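Local coordinates for protein PES4 (Saccharomyces cerevisiae S288C, PDB 6EZ7) that probably binds RNA, including mRNA 3' untranslated regions and poly(A) or poly(U) tracts, here represented by its third RNA recognition motif, at residues K7-I12 / F64-K69. Numbering follows the deposited sequence.
Sequences KNLPTI and FYFRGK
The end of strand 3-9 and the segment that follows it pack against the hairpin formed by strands 65-66 and 69-75 in this RNA recognition motif. Phe66 to Lys69 form a type I' turn, closed by backbone hydrogen bonds from Phe66 N to Lys69 O (2.8 Å) and from Lys69 N to Phe66 O. Pro10 fits against the turn. Its ring crosses the Phe66 ring obliquely, with Pro10 CD 3.5 Å from Phe66 CD2. Pro10 CG lies 3.2 Å from Phe66 O and also meets Arg67 CB and Lys69 CG. An alanine at Pro10 would lack CG and CD and would probably loosen the packing on Phe66 and the turn. Phe66 CG is anti to the backbone N (chi1 177°), which sets CD2 of the ring beside Pro10 CD. Leu9 CD2 touches Phe66 CD2 more loosely, and Phe21 of helix 15-22 packs edge-to-face with the ring.

Arg67 can be followed outward. CB touches Pro10 CG at 3.8 Å. CG lies over one face of the Phe66 ring, offset toward its rim. The chain bends at chi2 (-139°). CD and NE then pass Ile12 CD1, with NE 3.3 Å from it. At the tip, NH2 donates to a water at 2.7 Å, and that water donates to Ile12 O.

Lys69 CB sits 3.4 Å from Asn8 O, a buried oxygen with no hydrogen-bond partner in the model. Separately, the side-chain amide ND2 of Asn8 makes a hydrogen bond to Lys70 O, in strand 69-75. Carbon contacts, some with polar atoms, and one water between Arg67 and Ile12 join the segments; the fit thus depends mainly on shape, with little direction from polar groups.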
# COMPACT_ATOMS: atom_id res chain seq x y z
N LYS A 7 4.09 3.06 2.41
CA LYS A 7 5.11 4.10 2.44
C LYS A 7 6.49 3.49 2.62
O LYS A 7 6.63 2.29 2.85
CB LYS A 7 4.82 5.11 3.54
CG LYS A 7 3.39 5.65 3.50
CD LYS A 7 3.20 6.81 4.46
CE LYS A 7 3.67 8.11 3.85
NZ LYS A 7 3.19 9.28 4.64
N ASN A 8 7.52 4.34 2.53
CA ASN A 8 8.91 3.91 2.56
C ASN A 8 9.22 2.96 1.41
O ASN A 8 9.96 1.98 1.57
CB ASN A 8 9.26 3.26 3.90
CG ASN A 8 10.75 3.21 4.15
OD1 ASN A 8 11.50 4.05 3.64
ND2 ASN A 8 11.19 2.22 4.92
N LEU A 9 8.66 3.26 0.25
CA LEU A 9 8.93 2.47 -0.95
C LEU A 9 10.22 2.95 -1.61
O LEU A 9 10.51 4.14 -1.61
CB LEU A 9 7.77 2.57 -1.93
CG LEU A 9 6.47 1.85 -1.57
CD1 LEU A 9 5.34 2.36 -2.45
CD2 LEU A 9 6.63 0.35 -1.71
N PRO A 10 10.99 2.01 -2.16
CA PRO A 10 12.18 2.33 -2.95
C PRO A 10 11.80 3.16 -4.16
O PRO A 10 10.72 2.96 -4.71
CB PRO A 10 12.71 0.96 -3.38
CG PRO A 10 12.08 -0.02 -2.45
CD PRO A 10 10.75 0.56 -2.09
N THR A 11 12.67 4.08 -4.58
CA THR A 11 12.34 4.99 -5.68
C THR A 11 12.14 4.27 -7.01
O THR A 11 11.46 4.77 -7.90
CB THR A 11 13.42 6.07 -5.85
OG1 THR A 11 14.69 5.45 -6.04
CG2 THR A 11 13.47 6.96 -4.61
N ILE A 12 12.73 3.08 -7.16
CA ILE A 12 12.58 2.34 -8.40
C ILE A 12 11.32 1.46 -8.43
O ILE A 12 11.11 0.70 -9.37
CB ILE A 12 13.82 1.45 -8.68
CG1 ILE A 12 14.38 0.85 -7.39
CG2 ILE A 12 14.91 2.28 -9.36
CD1 ILE A 12 13.45 -0.09 -6.67
N PHE A 64 7.46 -5.45 5.94
CA PHE A 64 8.04 -6.28 4.89
C PHE A 64 9.17 -5.53 4.19
O PHE A 64 9.02 -4.35 3.85
CB PHE A 64 6.95 -6.70 3.89
CG PHE A 64 7.47 -7.43 2.69
CD1 PHE A 64 7.74 -8.79 2.76
CD2 PHE A 64 7.66 -6.78 1.48
CE1 PHE A 64 8.21 -9.48 1.65
CE2 PHE A 64 8.12 -7.46 0.37
CZ PHE A 64 8.39 -8.81 0.46
N TYR A 65 10.30 -6.19 4.00
CA TYR A 65 11.43 -5.59 3.31
C TYR A 65 11.30 -5.70 1.81
O TYR A 65 11.16 -6.80 1.26
CB TYR A 65 12.75 -6.22 3.75
CG TYR A 65 13.24 -5.73 5.09
CD1 TYR A 65 13.98 -4.56 5.20
CD2 TYR A 65 12.97 -6.45 6.25
CE1 TYR A 65 14.43 -4.11 6.43
CE2 TYR A 65 13.41 -6.00 7.48
CZ TYR A 65 14.13 -4.84 7.56
OH TYR A 65 14.57 -4.41 8.79
N PHE A 66 11.36 -4.55 1.14
CA PHE A 66 11.36 -4.51 -0.31
C PHE A 66 12.56 -3.70 -0.77
O PHE A 66 12.66 -2.50 -0.48
CB PHE A 66 10.06 -3.92 -0.83
CG PHE A 66 10.02 -3.79 -2.32
CD1 PHE A 66 10.48 -4.81 -3.13
CD2 PHE A 66 9.51 -2.64 -2.91
CE1 PHE A 66 10.45 -4.69 -4.51
CE2 PHE A 66 9.48 -2.52 -4.28
CZ PHE A 66 9.94 -3.54 -5.08
N ARG A 67 13.48 -4.36 -1.47
CA ARG A 67 14.77 -3.79 -1.83
C ARG A 67 15.42 -3.07 -0.66
O ARG A 67 15.83 -1.91 -0.76
CB ARG A 67 14.61 -2.83 -3.02
CG ARG A 67 13.90 -3.47 -4.19
CD ARG A 67 14.55 -3.09 -5.49
NE ARG A 67 13.66 -3.36 -6.62
CZ ARG A 67 13.99 -4.14 -7.65
NH1 ARG A 67 15.18 -4.72 -7.69
NH2 ARG A 67 13.12 -4.33 -8.64
N GLY A 68 15.49 -3.76 0.48
CA GLY A 68 16.18 -3.25 1.64
C GLY A 68 15.40 -2.24 2.45
O GLY A 68 15.84 -1.85 3.54
N LYS A 69 14.27 -1.79 1.92
CA LYS A 69 13.42 -0.83 2.61
C LYS A 69 12.32 -1.53 3.39
O LYS A 69 11.60 -2.37 2.84
CB LYS A 69 12.79 0.16 1.62
CG LYS A 69 13.78 1.01 0.84
CD LYS A 69 14.60 1.90 1.75
CE LYS A 69 15.26 3.02 0.97
NZ LYS A 69 16.66 2.68 0.58
O HOH W 1 11.33 -2.27 -8.96